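Local coordinates for 3-dehydroquinate dehydratase (Clostridium difficile, PDB 4H3D), which catalyses the cis-dehydration of 3-dehydroquinate to 3-dehydroshikimate through a covalent imine intermediate, the third step of the chorismate pathway, at residues V177-E182 with T206-G211; L104-S109 with D129-F134; D33-A38 with L69-S74. All coordinates share one frame; numbering follows the deposited sequence. Where two conformers were deposited one is given.

Contact 1 of 3, residues V177-E182 with T206-G211. With SHL (5-hydroxy-6-methyl-4-oxo-4H-pyran-2-carboxylic acid), chain I.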
ATOM      1  N   VAL B 177      10.312  12.600  -3.131  1.00 18.01           N
ATOM      2  CA  VAL B 177       9.563  13.857  -3.134  1.00 19.85           C
ATOM      3  C   VAL B 177       8.611  13.934  -1.944  1.00 21.25           C
ATOM      4  O   VAL B 177       8.283  12.916  -1.330  1.00 22.86           O
ATOM      5  CB  VAL B 177       8.782  14.031  -4.453  1.00 19.90           C
ATOM      6  CG1 VAL B 177       9.769  14.073  -5.640  1.00 20.94           C
ATOM      7  CG2 VAL B 177       7.746  12.908  -4.644  1.00 19.79           C
ATOM      8  N   MET B 178       8.173  15.146  -1.621  1.00 21.07           N
ATOM      9  CA  MET B 178       7.313  15.364  -0.465  1.00 21.31           C
ATOM     10  C   MET B 178       5.887  15.696  -0.921  1.00 21.69           C
ATOM     11  O   MET B 178       5.675  16.690  -1.623  1.00 22.83           O
ATOM     12  CB  MET B 178       7.860  16.518   0.385  1.00 23.16           C
ATOM     13  CG  MET B 178       7.075  16.781   1.692  1.00 23.72           C
ATOM     14  SD  MET B 178       7.221  15.381   2.851  1.00 32.67           S
ATOM     15  CE  MET B 178       8.954  15.444   3.301  1.00 27.91           C
ATOM     16  N   PRO B 179       4.894  14.881  -0.510  1.00 21.09           N
ATOM     17  CA  PRO B 179       3.545  15.252  -0.919  1.00 22.78           C
ATOM     18  C   PRO B 179       2.989  16.375  -0.061  1.00 24.99           C
ATOM     19  O   PRO B 179       3.274  16.426   1.127  1.00 23.99           O
ATOM     20  CB  PRO B 179       2.735  13.975  -0.661  1.00 24.46           C
ATOM     21  CG  PRO B 179       3.412  13.342   0.507  1.00 22.60           C
ATOM     22  CD  PRO B 179       4.901  13.674   0.350  1.00 23.20           C
ATOM     23  N   GLN B 180       2.211  17.259  -0.676  1.00 25.53           N
ATOM     24  CA  GLN B 180       1.508  18.309   0.036  1.00 26.92           C
ATOM     25  C   GLN B 180       0.048  17.860   0.228  1.00 27.66           C
ATOM     26  O   GLN B 180      -0.699  18.432   1.028  1.00 27.30           O
ATOM     27  CB  GLN B 180       1.573  19.609  -0.746  1.00 27.73           C
ATOM     28  CG  GLN B 180       2.991  20.152  -0.909  1.00 29.28           C
ATOM     29  CD  GLN B 180       3.047  21.449  -1.686  1.00 32.64           C
ATOM     30  OE1 GLN B 180       2.032  21.930  -2.194  1.00 38.65           O
ATOM     31  NE2 GLN B 180       4.245  22.021  -1.795  1.00 35.22           N
ATOM     32  N   ASN B 181      -0.349  16.831  -0.514  1.00 26.39           N
ATOM     33  CA  ASN B 181      -1.700  16.285  -0.427  1.00 28.20           C
ATOM     34  C   ASN B 181      -1.719  14.855  -0.935  1.00 27.29           C
ATOM     35  O   ASN B 181      -0.702  14.349  -1.441  1.00 25.37           O
ATOM     36  CB  ASN B 181      -2.693  17.171  -1.179  1.00 28.83           C
ATOM     37  CG  ASN B 181      -2.296  17.403  -2.643  1.00 32.36           C
ATOM     38  OD1 ASN B 181      -1.853  16.489  -3.345  1.00 31.15           O
ATOM     39  ND2 ASN B 181      -2.486  18.631  -3.112  1.00 43.12           N
ATOM     40  N   GLU B 182      -2.869  14.202  -0.809  1.00 26.03           N
ATOM     41  CA  GLU B 182      -2.984  12.810  -1.190  1.00 26.25           C
ATOM     42  C   GLU B 182      -2.769  12.629  -2.681  1.00 27.01           C
ATOM     43  O   GLU B 182      -2.120  11.668  -3.116  1.00 22.90           O
ATOM     44  CB  GLU B 182      -4.358  12.242  -0.778  1.00 29.46           C
ATOM     45  CG  GLU B 182      -4.582  12.168   0.731  1.00 30.92           C
ATOM     46  CD  GLU B 182      -4.972  13.502   1.359  1.00 35.22           C
ATOM     47  OE1 GLU B 182      -5.089  14.532   0.635  1.00 33.89           O
ATOM     48  OE2 GLU B 182      -5.172  13.517   2.586  1.00 38.97           O
ATOM     49  N   THR B 206      11.877   5.113  -6.502  1.00 18.34           N
ATOM     50  CA  THR B 206      11.084   6.306  -6.210  1.00 19.63           C
ATOM     51  C   THR B 206      10.364   6.173  -4.912  1.00 20.92           C
ATOM     52  O   THR B 206      10.030   5.036  -4.478  1.00 20.66           O
ATOM     53  CB  THR B 206       9.985   6.566  -7.265  1.00 20.90           C
ATOM     54  OG1 THR B 206       8.964   5.551  -7.167  1.00 19.79           O
ATOM     55  CG2 THR B 206      10.593   6.585  -8.690  1.00 17.93           C
ATOM     56  N   MET B 207      10.116   7.308  -4.264  0.50 19.72           N
ATOM     57  CA  MET B 207       9.329   7.333  -3.038  0.50 20.90           C
ATOM     58  C   MET B 207       8.696   8.685  -2.801  0.50 20.02           C
ATOM     59  O   MET B 207       9.183   9.720  -3.268  0.50 18.63           O
ATOM     60  CB  MET B 207      10.161   6.961  -1.811  0.50 21.85           C
ATOM     61  CG  MET B 207      11.104   8.033  -1.351  0.50 21.76           C
ATOM     62  SD  MET B 207      12.071   7.507   0.074  0.50 31.75           S
ATOM     63  CE  MET B 207      12.955   6.103  -0.613  0.50 35.47           C
ATOM     64  N   SER B 208       7.580   8.635  -2.087  1.00 21.35           N
ATOM     65  CA  SER B 208       6.840   9.787  -1.647  1.00 22.30           C
ATOM     66  C   SER B 208       7.037   9.695  -0.145  1.00 20.73           C
ATOM     67  O   SER B 208       6.709   8.683   0.474  1.00 23.97           O
ATOM     68  CB  SER B 208       5.348   9.662  -2.003  1.00 21.64           C
ATOM     69  OG  SER B 208       4.656  10.814  -1.595  1.00 23.26           O
ATOM     70  N   MET B 209       7.602  10.735   0.433  1.00 22.25           N
ATOM     71  CA  MET B 209       7.937  10.758   1.843  1.00 22.91           C
ATOM     72  C   MET B 209       6.725  11.113   2.731  1.00 24.90           C
ATOM     73  O   MET B 209       5.632  11.341   2.224  1.00 22.65           O
ATOM     74  CB  MET B 209       9.092  11.747   2.064  1.00 26.89           C
ATOM     75  CG  MET B 209      10.384  11.355   1.319  1.00 27.04           C
ATOM     76  SD  MET B 209      11.767  12.505   1.602  1.00 35.19           S
ATOM     77  CE  MET B 209      11.178  13.962   0.763  1.00 26.66           C
ATOM     78  N   SER B 210       6.949  11.106   4.059  1.00 26.38           N
ATOM     79  CA  SER B 210       5.932  11.378   5.095  1.00 27.92           C
ATOM     80  C   SER B 210       4.943  10.202   5.250  1.00 29.05           C
ATOM     81  O   SER B 210       4.939   9.276   4.437  1.00 27.38           O
ATOM     82  CB  SER B 210       5.156  12.667   4.830  1.00 28.19           C
ATOM     83  OG  SER B 210       4.110  12.470   3.895  1.00 28.52           O
ATOM     84  N   GLY B 211       4.092  10.279   6.283  1.00 30.95           N
ATOM     85  CA  GLY B 211       3.075   9.233   6.572  1.00 29.82           C
ATOM     86  C   GLY B 211       2.146   9.016   5.403  1.00 29.90           C
ATOM     87  O   GLY B 211       1.808   7.896   5.053  1.00 30.44           O
TER
HETATM   88  OAD SHL I 302      13.556   6.156   3.278  1.00 37.96           O
HETATM   89  CAH SHL I 302      13.583   7.410   3.195  1.00 43.51           C
HETATM   90  OAA SHL I 302      12.825   8.122   3.901  1.00 41.03           O
HETATM   91  CAK SHL I 302      14.514   8.020   2.267  1.00 39.73           C
HETATM   92  OAG SHL I 302      15.351   7.159   1.480  1.00 36.68           O
HETATM   93  CAF SHL I 302      16.393   7.729   0.721  1.00 38.55           C
HETATM   94  CAL SHL I 302      17.262   6.902   0.090  1.00 38.12           C
HETATM   95  CAJ SHL I 302      16.521   9.073   0.753  1.00 40.48           C
HETATM   96  OAC SHL I 302      17.508   9.649   0.072  1.00 37.58           O
HETATM   97  CAI SHL I 302      15.657   9.857   1.464  1.00 39.11           C
HETATM   98  CAE SHL I 302      14.666   9.344   2.204  1.00 38.84           C
HETATM   99  OAB SHL I 302      15.789  11.174   1.440  1.00 38.37           O

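Contact 2 of 3, residues L104-S109 with D129-F134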
ATOM      1  N   LEU B 104      36.025  11.734  -1.539  1.00 22.85           N
ATOM      2  CA  LEU B 104      35.471  10.691  -0.670  1.00 22.20           C
ATOM      3  C   LEU B 104      34.853   9.554  -1.493  1.00 22.96           C
ATOM      4  O   LEU B 104      35.187   8.380  -1.311  1.00 21.43           O
ATOM      5  CB  LEU B 104      34.419  11.284   0.257  1.00 22.75           C
ATOM      6  CG  LEU B 104      33.687  10.350   1.219  1.00 20.69           C
ATOM      7  CD1 LEU B 104      34.652   9.672   2.205  1.00 20.02           C
ATOM      8  CD2 LEU B 104      32.628  11.129   1.960  1.00 18.88           C
ATOM      9  N   ASN B 105      33.943   9.895  -2.400  1.00 22.72           N
ATOM     10  CA  ASN B 105      33.303   8.868  -3.205  1.00 22.05           C
ATOM     11  C   ASN B 105      34.261   8.085  -4.104  1.00 22.17           C
ATOM     12  O   ASN B 105      34.100   6.881  -4.290  1.00 21.25           O
ATOM     13  CB  ASN B 105      32.177   9.466  -4.015  1.00 22.48           C
ATOM     14  CG  ASN B 105      30.936   9.668  -3.194  1.00 24.43           C
ATOM     15  OD1 ASN B 105      30.366   8.709  -2.679  1.00 21.51           O
ATOM     16  ND2 ASN B 105      30.498  10.919  -3.070  1.00 21.35           N
ATOM     17  N   LYS B 106      35.241   8.769  -4.673  1.00 22.00           N
ATOM     18  CA  LYS B 106      36.211   8.103  -5.527  1.00 23.53           C
ATOM     19  C   LYS B 106      37.093   7.173  -4.715  1.00 24.64           C
ATOM     20  O   LYS B 106      37.295   6.030  -5.080  1.00 24.92           O
ATOM     21  CB  LYS B 106      37.049   9.135  -6.279  1.00 23.06           C
ATOM     22  CG  LYS B 106      36.251   9.878  -7.347  1.00 25.74           C
ATOM     23  CD  LYS B 106      37.122  10.845  -8.147  1.00 31.20           C
ATOM     24  CE  LYS B 106      38.096  10.143  -9.068  1.00 35.24           C
ATOM     25  NZ  LYS B 106      39.098  11.115  -9.634  1.00 38.89           N
ATOM     26  N   GLU B 107      37.603   7.664  -3.595  1.00 24.12           N
ATOM     27  CA  GLU B 107      38.483   6.864  -2.762  1.00 27.70           C
ATOM     28  C   GLU B 107      37.787   5.644  -2.214  1.00 26.70           C
ATOM     29  O   GLU B 107      38.385   4.563  -2.142  1.00 25.33           O
ATOM     30  CB  GLU B 107      39.039   7.699  -1.603  1.00 29.82           C
ATOM     31  CG  GLU B 107      40.133   8.635  -2.013  1.00 37.46           C
ATOM     32  CD  GLU B 107      41.424   7.902  -2.318  1.00 47.72           C
ATOM     33  OE1 GLU B 107      41.750   6.921  -1.600  1.00 50.82           O
ATOM     34  OE2 GLU B 107      42.116   8.312  -3.271  1.00 56.62           O
ATOM     35  N   ILE B 108      36.525   5.799  -1.818  1.00 25.04           N
ATOM     36  CA  ILE B 108      35.796   4.684  -1.265  1.00 23.61           C
ATOM     37  C   ILE B 108      35.446   3.685  -2.369  1.00 23.44           C
ATOM     38  O   ILE B 108      35.513   2.474  -2.137  1.00 22.02           O
ATOM     39  CB  ILE B 108      34.551   5.136  -0.451  1.00 24.83           C
ATOM     40  CG1 ILE B 108      34.997   5.953   0.757  1.00 25.34           C
ATOM     41  CG2 ILE B 108      33.728   3.928   0.019  1.00 19.06           C
ATOM     42  CD1 ILE B 108      36.114   5.324   1.566  1.00 28.81           C
ATOM     43  N   SER B 109      35.096   4.180  -3.561  1.00 22.48           N
ATOM     44  CA  SER B 109      34.830   3.283  -4.703  1.00 22.86           C
ATOM     45  C   SER B 109      36.070   2.484  -5.026  1.00 24.21           C
ATOM     46  O   SER B 109      35.981   1.341  -5.428  1.00 24.32           O
ATOM     47  CB  SER B 109      34.439   4.059  -5.966  1.00 21.71           C
ATOM     48  OG  SER B 109      33.232   4.746  -5.810  1.00 20.61           O
ATOM     49  N   ASP B 129      30.036  13.228 -13.668  1.00 27.12           N
ATOM     50  CA  ASP B 129      30.835  12.548 -14.704  1.00 29.53           C
ATOM     51  C   ASP B 129      32.082  11.922 -14.110  1.00 28.80           C
ATOM     52  O   ASP B 129      32.406  10.757 -14.403  1.00 29.39           O
ATOM     53  CB  ASP B 129      31.221  13.497 -15.850  1.00 30.30           C
ATOM     54  CG  ASP B 129      30.074  13.726 -16.845  1.00 37.06           C
ATOM     55  OD1 ASP B 129      29.016  13.077 -16.718  1.00 37.20           O
ATOM     56  OD2 ASP B 129      30.244  14.563 -17.759  1.00 42.45           O
ATOM     57  N   GLU B 130      32.761  12.663 -13.255  1.00 27.65           N
ATOM     58  CA  GLU B 130      33.985  12.151 -12.651  1.00 30.09           C
ATOM     59  C   GLU B 130      33.726  10.954 -11.736  1.00 27.66           C
ATOM     60  O   GLU B 130      34.398   9.917 -11.855  1.00 28.34           O
ATOM     61  CB  GLU B 130      34.747  13.248 -11.891  1.00 30.96           C
ATOM     62  CG  GLU B 130      36.108  12.763 -11.381  1.00 37.14           C
ATOM     63  CD  GLU B 130      36.944  13.840 -10.701  1.00 44.89           C
ATOM     64  OE1 GLU B 130      36.550  15.024 -10.690  1.00 45.43           O
ATOM     65  OE2 GLU B 130      38.025  13.486 -10.184  1.00 50.65           O
ATOM     66  N   VAL B 131      32.749  11.083 -10.843  1.00 25.37           N
ATOM     67  CA  VAL B 131      32.460  10.022  -9.890  1.00 24.31           C
ATOM     68  C   VAL B 131      31.824   8.796 -10.558  1.00 23.51           C
ATOM     69  O   VAL B 131      32.167   7.664 -10.219  1.00 23.10           O
ATOM     70  CB  VAL B 131      31.575  10.512  -8.736  1.00 24.56           C
ATOM     71  CG1 VAL B 131      31.343   9.390  -7.746  1.00 24.87           C
ATOM     72  CG2 VAL B 131      32.241  11.714  -8.049  1.00 25.81           C
ATOM     73  N   VAL B 132      30.912   9.012 -11.499  1.00 22.59           N
ATOM     74  CA  VAL B 132      30.271   7.873 -12.176  1.00 22.93           C
ATOM     75  C   VAL B 132      31.273   7.072 -13.012  1.00 24.63           C
ATOM     76  O   VAL B 132      31.314   5.852 -12.925  1.00 24.82           O
ATOM     77  CB  VAL B 132      29.092   8.299 -13.064  1.00 23.99           C
ATOM     78  CG1 VAL B 132      28.634   7.131 -13.935  1.00 24.69           C
ATOM     79  CG2 VAL B 132      27.964   8.791 -12.223  1.00 21.33           C
ATOM     80  N   ASN B 133      32.090   7.758 -13.802  1.00 25.42           N
ATOM     81  CA  ASN B 133      33.059   7.074 -14.641  1.00 28.08           C
ATOM     82  C   ASN B 133      34.043   6.269 -13.805  1.00 26.65           C
ATOM     83  O   ASN B 133      34.375   5.135 -14.150  1.00 25.48           O
ATOM     84  CB  ASN B 133      33.805   8.061 -15.555  1.00 30.26           C
ATOM     85  CG  ASN B 133      32.949   8.556 -16.708  1.00 38.98           C
ATOM     86  OD1 ASN B 133      32.031   7.858 -17.166  1.00 44.39           O
ATOM     87  ND2 ASN B 133      33.257   9.766 -17.205  1.00 43.21           N
ATOM     88  N   PHE B 134      34.476   6.830 -12.678  1.00 25.79           N
ATOM     89  CA  PHE B 134      35.416   6.132 -11.830  1.00 23.83           C
ATOM     90  C   PHE B 134      34.777   4.923 -11.152  1.00 22.59           C
ATOM     91  O   PHE B 134      35.387   3.846 -11.087  1.00 24.94           O
ATOM     92  CB  PHE B 134      36.045   7.052 -10.792  1.00 24.39           C
ATOM     93  CG  PHE B 134      37.157   6.413 -10.070  1.00 26.67           C
ATOM     94  CD1 PHE B 134      38.404   6.296 -10.673  1.00 31.43           C
ATOM     95  CD2 PHE B 134      36.964   5.855  -8.820  1.00 27.48           C
ATOM     96  CE1 PHE B 134      39.439   5.675 -10.023  1.00 34.72           C
ATOM     97  CE2 PHE B 134      38.009   5.225  -8.160  1.00 27.98           C
ATOM     98  CZ  PHE B 134      39.240   5.134  -8.759  1.00 32.64           C
TER
HETATM   99  O   HOH W   1      33.698   7.062  -7.692  1.00 34.10           O

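Contact 3 of 3, residues D33-A38 with L69-S74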
ATOM      1  N   ASP B  33      29.151   2.354  17.287  1.00 35.56           N
ATOM      2  CA  ASP B  33      27.713   2.357  17.025  1.00 35.59           C
ATOM      3  C   ASP B  33      27.378   1.777  15.639  1.00 33.35           C
ATOM      4  O   ASP B  33      26.411   1.032  15.492  1.00 34.62           O
ATOM      5  CB  ASP B  33      27.144   3.778  17.187  1.00 35.04           C
ATOM      6  CG  ASP B  33      27.193   4.280  18.652  1.00 42.05           C
ATOM      7  OD1 ASP B  33      27.639   3.523  19.537  1.00 38.96           O
ATOM      8  OD2 ASP B  33      26.790   5.435  18.906  1.00 42.66           O
ATOM      9  N   ILE B  34      28.194   2.116  14.644  1.00 31.20           N
ATOM     10  CA  ILE B  34      28.038   1.609  13.271  1.00 30.32           C
ATOM     11  C   ILE B  34      28.125   0.077  13.247  1.00 31.75           C
ATOM     12  O   ILE B  34      27.273  -0.602  12.658  1.00 31.26           O
ATOM     13  CB  ILE B  34      29.107   2.246  12.350  1.00 29.12           C
ATOM     14  CG1 ILE B  34      28.769   3.727  12.137  1.00 29.49           C
ATOM     15  CG2 ILE B  34      29.190   1.537  10.995  1.00 26.38           C
ATOM     16  CD1 ILE B  34      29.865   4.528  11.503  1.00 28.85           C
ATOM     17  N   ILE B  35      29.136  -0.466  13.914  1.00 33.58           N
ATOM     18  CA  ILE B  35      29.314  -1.914  13.968  1.00 35.84           C
ATOM     19  C   ILE B  35      28.171  -2.562  14.741  1.00 38.00           C
ATOM     20  O   ILE B  35      27.684  -3.623  14.356  1.00 38.93           O
ATOM     21  CB  ILE B  35      30.687  -2.299  14.589  1.00 38.20           C
ATOM     22  CG1 ILE B  35      31.829  -1.766  13.708  1.00 38.48           C
ATOM     23  CG2 ILE B  35      30.800  -3.812  14.761  1.00 39.40           C
ATOM     24  CD1 ILE B  35      31.708  -2.141  12.228  1.00 43.29           C
ATOM     25  N   LYS B  36      27.736  -1.915  15.823  1.00 39.41           N
ATOM     26  CA  LYS B  36      26.618  -2.413  16.621  1.00 40.89           C
ATOM     27  C   LYS B  36      25.371  -2.489  15.729  1.00 39.65           C
ATOM     28  O   LYS B  36      24.651  -3.496  15.737  1.00 39.02           O
ATOM     29  CB  LYS B  36      26.380  -1.504  17.834  1.00 42.96           C
ATOM     30  CG  LYS B  36      25.510  -2.100  18.940  1.00 50.52           C
ATOM     31  CD  LYS B  36      24.039  -2.194  18.552  1.00 56.79           C
ATOM     32  CE  LYS B  36      23.183  -2.761  19.685  1.00 62.16           C
ATOM     33  NZ  LYS B  36      23.276  -1.929  20.927  1.00 66.67           N
ATOM     34  N   GLU B  37      25.128  -1.435  14.952  1.00 37.00           N
ATOM     35  CA  GLU B  37      23.999  -1.431  14.013  1.00 37.70           C
ATOM     36  C   GLU B  37      24.155  -2.545  12.977  1.00 36.92           C
ATOM     37  O   GLU B  37      23.201  -3.240  12.667  1.00 37.78           O
ATOM     38  CB  GLU B  37      23.877  -0.082  13.288  1.00 37.17           C
ATOM     39  CG  GLU B  37      23.286   1.054  14.093  1.00 39.59           C
ATOM     40  CD  GLU B  37      23.388   2.380  13.333  1.00 45.24           C
ATOM     41  OE1 GLU B  37      22.372   2.832  12.728  1.00 39.67           O
ATOM     42  OE2 GLU B  37      24.509   2.934  13.286  1.00 47.88           O
ATOM     43  N   ALA B  38      25.368  -2.701  12.446  1.00 37.96           N
ATOM     44  CA  ALA B  38      25.653  -3.729  11.440  1.00 38.45           C
ATOM     45  C   ALA B  38      25.363  -5.145  11.956  1.00 41.70           C
ATOM     46  O   ALA B  38      24.815  -5.984  11.228  1.00 41.44           O
ATOM     47  CB  ALA B  38      27.102  -3.618  10.969  1.00 38.29           C
ATOM     48  N   LEU B  69      34.851   1.107   7.265  1.00 24.01           N
ATOM     49  CA  LEU B  69      34.443   0.312   6.112  1.00 24.50           C
ATOM     50  C   LEU B  69      35.028  -1.111   6.165  1.00 27.62           C
ATOM     51  O   LEU B  69      34.307  -2.080   5.876  1.00 24.86           O
ATOM     52  CB  LEU B  69      34.873   1.005   4.838  1.00 23.85           C
ATOM     53  CG  LEU B  69      34.420   0.394   3.527  1.00 26.51           C
ATOM     54  CD1 LEU B  69      32.898   0.279   3.498  1.00 28.73           C
ATOM     55  CD2 LEU B  69      34.955   1.236   2.357  1.00 25.71           C
ATOM     56  N   TYR B  70      36.319  -1.222   6.537  1.00 29.57           N
ATOM     57  CA  TYR B  70      36.996  -2.534   6.670  1.00 33.11           C
ATOM     58  C   TYR B  70      36.258  -3.416   7.637  1.00 30.85           C
ATOM     59  O   TYR B  70      35.954  -4.566   7.334  1.00 30.37           O
ATOM     60  CB  TYR B  70      38.423  -2.452   7.269  1.00 35.68           C
ATOM     61  CG  TYR B  70      39.431  -1.506   6.686  1.00 42.01           C
ATOM     62  CD1 TYR B  70      39.360  -1.069   5.365  1.00 47.13           C
ATOM     63  CD2 TYR B  70      40.565  -1.139   7.459  1.00 49.71           C
ATOM     64  CE1 TYR B  70      40.345  -0.208   4.850  1.00 50.27           C
ATOM     65  CE2 TYR B  70      41.539  -0.313   6.963  1.00 51.04           C
ATOM     66  CZ  TYR B  70      41.439   0.157   5.662  1.00 51.34           C
ATOM     67  OH  TYR B  70      42.425   0.981   5.189  1.00 45.66           O
ATOM     68  N   GLU B  71      36.030  -2.889   8.837  1.00 30.07           N
ATOM     69  CA  GLU B  71      35.345  -3.638   9.874  1.00 34.26           C
ATOM     70  C   GLU B  71      33.923  -3.990   9.485  1.00 33.47           C
ATOM     71  O   GLU B  71      33.501  -5.122   9.627  1.00 33.30           O
ATOM     72  CB  GLU B  71      35.340  -2.874  11.189  1.00 35.53           C
ATOM     73  CG  GLU B  71      36.695  -2.774  11.818  1.00 46.44           C
ATOM     74  CD  GLU B  71      36.637  -2.434  13.295  1.00 55.93           C
ATOM     75  OE1 GLU B  71      35.608  -2.760  13.940  1.00 60.55           O
ATOM     76  OE2 GLU B  71      37.629  -1.871  13.812  1.00 58.31           O
ATOM     77  N   LEU B  72      33.197  -2.998   8.996  1.00 33.50           N
ATOM     78  CA  LEU B  72      31.834  -3.187   8.575  1.00 33.47           C
ATOM     79  C   LEU B  72      31.756  -4.326   7.550  1.00 34.73           C
ATOM     80  O   LEU B  72      30.934  -5.237   7.678  1.00 33.29           O
ATOM     81  CB  LEU B  72      31.314  -1.875   7.980  1.00 33.04           C
ATOM     82  CG  LEU B  72      29.873  -1.783   7.494  1.00 35.32           C
ATOM     83  CD1 LEU B  72      28.896  -2.148   8.592  1.00 34.06           C
ATOM     84  CD2 LEU B  72      29.614  -0.343   6.993  1.00 34.09           C
ATOM     85  N   ARG B  73      32.648  -4.289   6.559  1.00 34.99           N
ATOM     86  CA  ARG B  73      32.658  -5.285   5.494  1.00 36.27           C
ATOM     87  C   ARG B  73      32.806  -6.677   6.095  1.00 38.05           C
ATOM     88  O   ARG B  73      32.104  -7.618   5.690  1.00 39.01           O
ATOM     89  CB  ARG B  73      33.847  -5.076   4.556  1.00 38.52           C
ATOM     90  CG  ARG B  73      33.520  -5.046   3.112  1.00 41.02           C
ATOM     91  CD  ARG B  73      32.404  -5.993   2.663  1.00 43.51           C
ATOM     92  NE  ARG B  73      31.701  -5.317   1.588  1.00 38.30           N
ATOM     93  CZ  ARG B  73      30.513  -5.652   1.097  1.00 36.82           C
ATOM     94  NH1 ARG B  73      29.829  -6.697   1.555  1.00 35.27           N
ATOM     95  NH2 ARG B  73      30.017  -4.920   0.129  1.00 33.25           N
ATOM     96  N   SER B  74      33.716  -6.806   7.069  0.50 37.78           N
ATOM     97  CA  SER B  74      33.995  -8.097   7.711  0.50 39.67           C
ATOM     98  C   SER B  74      32.774  -8.676   8.425  0.50 39.76           C
ATOM     99  O   SER B  74      32.607  -9.891   8.464  0.50 40.57           O
ATOM    100  CB  SER B  74      35.166  -7.988   8.703  0.50 40.63           C
ATOM    101  OG  SER B  74      34.795  -7.312   9.897  0.50 40.55           O
TER

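Contact 1 of 3, residues V177-E182 with T206-G211
Val177 and Met209 meet backbone to backbone in the tight half of this contact. Met209 N donates to Val177 O at 2.9 Å in a nearly straight bond, and Val177 N donates to Met207 O at 3.1 Å, so both backbone polar atoms of Val177, N and O, are bonded to the adjacent strand end. Ser208 CA also makes a C-H...O contact with Val177 O. Pro179 closes this side: its CD lies 3.1 Å from Met209 O, and CD and CG both rest on Ser208 OG. That hydroxyl points toward the proline because OG is anti to the backbone N (chi1 -178°).

The segments begin at the C-terminal ends of adjacent parallel strands, 172-177 and 205-208, of a TIM barrel and run on into the loops that follow, the first leading to helix 182-199. Val177 and Ser208 share one face of the sheet, where that helix packs through Leu188 and Val185. Met207 turns to the barrel interior, near Lys174, which forms the Schiff base. In one of its two modelled conformers, Met207 SD is 3.3 Å from ring atom CAK of the bound comenic acid derivative SHL, and its CE is 3.4 Å from the ring oxygen OAG.

On the side of Met178 and Ser210, both partly exposed, the packing is looser. Met178 bends at chi2 and chi3, chi3 (67°) bringing CE back so that it meets Met209 CE at 3.7 Å; the two thioether chains cross at about a right angle. Met178 SD comes no closer than 3.9 Å to Ser210 CB. Ser210 also packs against Asn258 of the second subunit. Farther along, Asn181 N-caps helix 182-199, its OD1 accepting from Asp184 N.

Contact 2 of 3, residues L104-S109 with D129-F134
Lys106 and Phe134 come together through one torsion each: chi1 of the phenylalanine (-171°) sets its CG anti to the backbone N, and chi3 of the lysine (71°) bends an otherwise extended chain so that CE lies over one face of the ring. These are neighbouring outer helices of the TIM barrel, 98-110 and 125-137, connected along the chain through strand 116-120. Their segments run almost parallel, 4° apart, with axes 9.6 Å apart.

Lys106 CE stands 4.0 Å from Phe134 CG, and the two side chains cross at about a right angle. The ring also leans on the lysine's backbone, with Phe134 CE2 3.3 Å from Lys106 O, while Ser109 CB sits at the ring edge near its plane. The ammonium group continues past the ring to Glu130, and any cation-pi attraction to Phe134 is long and at most weak. Glu130 reaches out with an extended chain beyond CG. Lys106 NZ donates to Glu130 OE2 at 2.7 Å, and OE2 accepts on its anti lone pair, the one facing away from OE1. This salt bridge lies on the partly exposed side of the helix pair, with the lysine's aliphatic CD also touching the carboxylate oxygen.

Deeper in, toward the strands, the contact turns apolar: Asn105 CB meets Val131 CG1 at 3.8 Å, and Val131 continues onto Ile117 and Val119 of strand 116-120. Ser109 provides the polar link at this level. Its OG donates back to Asn105 O, one turn earlier, and Ser109 N reaches that same oxygen from the opposite face of its plane. A water in the plane of the Phe134 ring, at its edge, completes the join, donating to Ser109 OG and to Val131 O at 3.0 Å each.

Contact 3 of 3, residues D33-A38 with L69-S74
Segments 33-38 and 69-74 run nearly side by side, their axes 9.9 Å apart and crossing at -15°, with the CA atoms of Ile35 and Leu72 nearest each other. They belong to helices 31-41 and 62-76, consecutive outer helices of the TIM barrel that are linked through strand 48-52.

Leu72 is the central side chain of the contact. Its chi1 sets CG anti to the backbone N (-178°); CD1, beyond it, touches Ala38 and comes near Ile34, one helical turn earlier. The Ala38 CB to Leu72 CD1 distance of 3.3 Å is shorter than usual van der Waals contact, which leaves the exact placing of that methyl a little doubtful. Ile34 CG2 approaches Leu72 CD1 at a relaxed 4.4 Å. Both helices rest here on the barrel wall, for Ile34, Ala38 and Leu72 all also touch Ile26 of strand 21-26, and Ile34 lies close to Trp51, which binds 3-dehydroquinate.

Ile35 works from the outer side of the leucine. Its CD1, turned by chi2 (-51°), presses on the backbone of the other helix, 3.7 Å from Leu72 N, and meets Glu71 CB at 3.8 Å. The glutamate chain crosses the isoleucine at about a right angle, with OE1 beside Ile35 CG1; its other oxygen, OE2, is salt-bridged to Lys31 NZ on the first helix.

How the contacts relate
Along the chain the order is contact 3, contact 2, contact 1, each closing before the next opens. Contact 3 pairs helices 31-41 and 62-76, contact 2 pairs 98-110 and 125-137, four consecutive outer helices; their centres are 22 Å apart, and they touch where Ile108 CG2 packs on Leu69 CD2 at 3.8 Å. Contact 1 lies across the chain's centre, at the C-terminal ends of strands 172-177 and 205-208, its centre about 30 Å from that of contact 2 and 31 Å from that of contact 3, with nearest atoms about 17 Å away in each case. The three therefore sample two parts of one TIM barrel: the helical jacket, and the strand ends that line the active site.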